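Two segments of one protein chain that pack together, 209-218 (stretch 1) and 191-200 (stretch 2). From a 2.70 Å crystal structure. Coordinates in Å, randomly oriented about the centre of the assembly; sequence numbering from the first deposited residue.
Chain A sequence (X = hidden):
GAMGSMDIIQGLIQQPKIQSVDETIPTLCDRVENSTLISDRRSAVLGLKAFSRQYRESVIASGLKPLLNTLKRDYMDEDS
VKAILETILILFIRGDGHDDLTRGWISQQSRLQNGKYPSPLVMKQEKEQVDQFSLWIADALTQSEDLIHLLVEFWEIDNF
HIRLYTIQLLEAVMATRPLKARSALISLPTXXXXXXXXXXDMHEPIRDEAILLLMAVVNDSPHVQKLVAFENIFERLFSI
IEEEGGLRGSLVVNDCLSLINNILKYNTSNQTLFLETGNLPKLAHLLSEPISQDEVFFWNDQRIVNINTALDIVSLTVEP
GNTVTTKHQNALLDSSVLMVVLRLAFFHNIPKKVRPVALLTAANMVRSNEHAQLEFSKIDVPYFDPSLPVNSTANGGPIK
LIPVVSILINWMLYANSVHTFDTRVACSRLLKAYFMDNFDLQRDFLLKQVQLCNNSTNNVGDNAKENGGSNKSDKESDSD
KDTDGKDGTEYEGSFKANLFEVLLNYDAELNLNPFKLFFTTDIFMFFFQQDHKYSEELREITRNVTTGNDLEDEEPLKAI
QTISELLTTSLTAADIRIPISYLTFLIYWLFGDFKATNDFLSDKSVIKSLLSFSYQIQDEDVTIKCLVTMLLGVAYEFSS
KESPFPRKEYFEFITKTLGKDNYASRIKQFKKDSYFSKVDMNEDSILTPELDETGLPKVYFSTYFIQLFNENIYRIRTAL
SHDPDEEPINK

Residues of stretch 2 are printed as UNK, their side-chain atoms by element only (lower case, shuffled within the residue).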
# COMPACT_ATOMS: atom_id res chain seq x y z
N GLU A 209 2.36 -27.10 -6.48
CA GLU A 209 2.34 -26.64 -7.90
C GLU A 209 0.95 -26.14 -8.31
O GLU A 209 0.88 -25.16 -9.07
CB GLU A 209 2.76 -27.72 -8.87
CG GLU A 209 3.51 -27.13 -10.04
CD GLU A 209 4.77 -26.40 -9.60
OE1 GLU A 209 5.22 -25.48 -10.32
OE2 GLU A 209 5.31 -26.80 -8.55
N ALA A 210 -0.11 -26.75 -7.79
CA ALA A 210 -1.49 -26.44 -8.20
C ALA A 210 -1.90 -25.05 -7.69
O ALA A 210 -2.80 -24.47 -8.30
CB ALA A 210 -2.44 -27.52 -7.69
N ILE A 211 -1.36 -24.57 -6.56
CA ILE A 211 -1.59 -23.19 -6.03
C ILE A 211 -1.07 -22.16 -7.04
O ILE A 211 -1.81 -21.22 -7.33
CB ILE A 211 -0.93 -23.00 -4.65
CG1 ILE A 211 -1.42 -24.06 -3.67
CG2 ILE A 211 -1.24 -21.58 -4.12
CD1 ILE A 211 -0.68 -24.08 -2.38
N LEU A 212 0.12 -22.39 -7.60
CA LEU A 212 0.78 -21.57 -8.64
C LEU A 212 -0.09 -21.55 -9.90
O LEU A 212 -0.25 -20.44 -10.43
CB LEU A 212 2.18 -22.10 -8.91
CG LEU A 212 3.13 -21.95 -7.73
CD1 LEU A 212 4.51 -22.46 -8.03
CD2 LEU A 212 3.20 -20.49 -7.31
N LEU A 213 -0.63 -22.68 -10.36
CA LEU A 213 -1.37 -22.74 -11.65
C LEU A 213 -2.70 -22.02 -11.37
O LEU A 213 -3.18 -21.18 -12.20
CB LEU A 213 -1.53 -24.19 -12.13
CG LEU A 213 -2.43 -24.40 -13.34
CD1 LEU A 213 -1.90 -23.67 -14.55
CD2 LEU A 213 -2.62 -25.89 -13.69
N LEU A 214 -3.25 -22.27 -10.19
CA LEU A 214 -4.51 -21.57 -9.85
C LEU A 214 -4.26 -20.06 -9.84
O LEU A 214 -5.11 -19.32 -10.34
CB LEU A 214 -4.98 -22.12 -8.51
CG LEU A 214 -5.72 -23.45 -8.63
CD1 LEU A 214 -5.80 -24.15 -7.29
CD2 LEU A 214 -7.12 -23.22 -9.20
N MET A 215 -3.12 -19.60 -9.29
CA MET A 215 -2.80 -18.16 -9.30
C MET A 215 -2.85 -17.64 -10.74
O MET A 215 -3.44 -16.56 -10.95
CB MET A 215 -1.40 -17.87 -8.74
CG MET A 215 -1.33 -17.82 -7.23
SD MET A 215 0.41 -17.80 -6.70
CE MET A 215 0.87 -16.33 -7.63
N ALA A 216 -2.20 -18.32 -11.67
CA ALA A 216 -2.07 -17.97 -13.11
C ALA A 216 -3.42 -17.90 -13.76
O ALA A 216 -3.65 -17.00 -14.53
CB ALA A 216 -1.26 -19.00 -13.83
N VAL A 217 -4.29 -18.82 -13.45
CA VAL A 217 -5.55 -18.99 -14.21
C VAL A 217 -6.58 -17.95 -13.72
O VAL A 217 -7.26 -17.32 -14.61
CB VAL A 217 -6.03 -20.45 -14.12
CG1 VAL A 217 -7.49 -20.57 -14.43
CG2 VAL A 217 -5.22 -21.33 -15.06
N VAL A 218 -6.72 -17.74 -12.40
CA VAL A 218 -7.71 -16.78 -11.83
C VAL A 218 -7.25 -15.32 -12.04
O VAL A 218 -8.10 -14.47 -12.01
CB VAL A 218 -8.00 -16.97 -10.33
CG1 VAL A 218 -8.21 -18.42 -9.93
CG2 VAL A 218 -6.91 -16.38 -9.46
N UNK A 191 -13.33 -28.42 -15.51
CA UNK A 191 -11.87 -28.18 -15.65
C UNK A 191 -11.27 -27.55 -14.38
O UNK A 191 -10.25 -28.09 -13.81
c UNK A 191 -11.67 -27.30 -16.83
o UNK A 191 -10.30 -27.17 -17.12
N UNK A 192 -11.87 -26.44 -13.92
CA UNK A 192 -11.49 -25.69 -12.69
C UNK A 192 -11.69 -26.60 -11.46
O UNK A 192 -10.78 -26.72 -10.61
c UNK A 192 -12.04 -23.70 -11.27
c UNK A 192 -12.13 -23.45 -13.80
c UNK A 192 -10.68 -23.25 -14.26
c UNK A 192 -12.31 -24.39 -12.59
N UNK A 193 -12.86 -27.24 -11.32
CA UNK A 193 -13.20 -28.05 -10.12
C UNK A 193 -12.08 -29.05 -9.91
O UNK A 193 -11.73 -29.32 -8.76
c UNK A 193 -14.53 -28.77 -10.23
o UNK A 193 -15.35 -28.12 -11.18
N UNK A 194 -11.59 -29.59 -11.02
CA UNK A 194 -10.54 -30.64 -11.04
C UNK A 194 -9.25 -30.04 -10.52
O UNK A 194 -8.75 -30.63 -9.58
o UNK A 194 -11.61 -31.83 -12.83
c UNK A 194 -10.37 -31.25 -12.44
c UNK A 194 -9.29 -32.31 -12.49
N UNK A 195 -8.78 -28.92 -11.12
CA UNK A 195 -7.64 -28.08 -10.64
C UNK A 195 -7.73 -27.82 -9.14
O UNK A 195 -6.77 -28.16 -8.40
c UNK A 195 -6.01 -24.99 -14.46
c UNK A 195 -7.64 -26.73 -11.35
s UNK A 195 -6.44 -24.79 -12.72
c UNK A 195 -6.52 -26.56 -12.30
N UNK A 196 -8.85 -27.27 -8.68
CA UNK A 196 -9.03 -27.01 -7.22
C UNK A 196 -8.80 -28.33 -6.47
O UNK A 196 -8.13 -28.31 -5.39
c UNK A 196 -10.39 -26.38 -6.91
c UNK A 196 -10.62 -26.31 -5.41
c UNK A 196 -10.55 -25.01 -7.54
N UNK A 197 -9.21 -29.46 -7.04
CA UNK A 197 -9.11 -30.79 -6.37
C UNK A 197 -7.65 -31.21 -6.25
O UNK A 197 -7.35 -31.93 -5.24
c UNK A 197 -9.94 -31.85 -7.04
o UNK A 197 -11.30 -31.42 -7.15
N UNK A 198 -6.77 -30.78 -7.17
CA UNK A 198 -5.30 -31.05 -7.06
C UNK A 198 -4.77 -30.64 -5.67
O UNK A 198 -3.85 -31.24 -5.20
c UNK A 198 -4.54 -30.34 -8.18
c UNK A 198 -4.19 -29.82 -10.57
c UNK A 198 -4.85 -30.77 -9.60
c UNK A 198 -4.38 -32.21 -9.86
N UNK A 199 -5.42 -29.68 -4.98
CA UNK A 199 -5.07 -29.19 -3.62
C UNK A 199 -5.25 -30.28 -2.58
O UNK A 199 -4.63 -30.12 -1.52
c UNK A 199 -6.59 -25.59 -3.58
c UNK A 199 -4.22 -26.27 -3.72
c UNK A 199 -5.64 -26.69 -3.97
c UNK A 199 -5.92 -27.98 -3.21
N UNK A 200 -6.06 -31.31 -2.86
CA UNK A 200 -6.24 -32.50 -1.97
C UNK A 200 -5.26 -33.60 -2.36
O UNK A 200 -5.18 -34.62 -1.66
o UNK A 200 -9.70 -31.88 -2.27
c UNK A 200 -8.68 -32.05 -1.56
c UNK A 200 -7.66 -33.05 -2.02
o UNK A 200 -8.42 -31.39 -0.53

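Position 191 carries one carbon and then one oxygen, the build of a serine side chain, and nothing on it comes near stretch 1. This is Ser191; its hydroxyl is hydrogen-bonded elsewhere in the structure.

Position 192 has four carbons, forked at the first, with one arm two carbons long. That beta-branched pattern is isoleucine. Its CA-to-CB bond points sideways, but the end of the chain comes nearer, and Ile192 CD1 lies 4.2 Å from Val217 CG1.

Position 193 again has one carbon and one oxygen, out of reach of the partner helix: Ser193. At 194 the first carbon bears both an oxygen and a carbon, so the branch is polar on one arm and apolar on the other, which makes it Thr194. It too stays out of reach, on a partly exposed part of the helix.

Position 195 settles itself by element: an unbranched run of two carbons, a sulfur and a final carbon, aimed toward stretch 1. This is Met195, and it buries more area in the contact than any other residue. Its thioether reaches three side chains: Met195 CE is 3.6 Å from Leu213 CD2 and 3.8 Å from Val217 CG2, while Met195 SD is 3.9 Å from Leu214 CD2. An unbranched chain can thread between neighbours in this way, here with chi1 at -110° and chi3 at -143°, both between the usual wells.

Position 196 has three carbons, one carrying the other two, hence Val196. Its CB points away from stretch 1, yet Val196 CG2 still comes to 4.2 Å from Leu214 CD2.

Position 197 has one carbon and one oxygen and faces away. The oxygen turns back to its own helix: in Ser197, OG donates to Ser193 O at 2.7 Å, so a polar group is satisfied without help from the partner.

Position 198 has four carbons forked at the second, a leucine, pointing toward stretch 1. Leu198 CB sits 3.6 Å from Ala210 CB, and the two CA atoms are 6.1 Å apart; the methyl of Ala210 accommodates this close backbone approach.

Position 199 has the same four-carbon fork. It starts sideways and its end comes nearer, with both methyls used: in Leu199, CD2 lies 3.6 Å from Ile211 CG1 and CD1 lies 4.1 Å from Leu214 CD1.

Position 200 has two carbons, the second bearing two oxygens, which is one carbon too short for glutamate; it is exposed and far from stretch 1: Asp200.

The rule is apolar packing without a hydrogen bond across the pair. The helices run roughly antiparallel, at 144° and 9.0 Å at closest approach, so the chain order reverses: Ala210 meets Leu198, whereas Val217 meets Ile192 and Met195. Leu214 is the hub of stretch 1, touching Met195, Val196 and Leu199. Small meets large at one end, a flexible thioether fills the middle, and the serines, threonine and aspartate of stretch 2 stay outside the contact.

Stretch 2 191-200: SISTMVSLLD
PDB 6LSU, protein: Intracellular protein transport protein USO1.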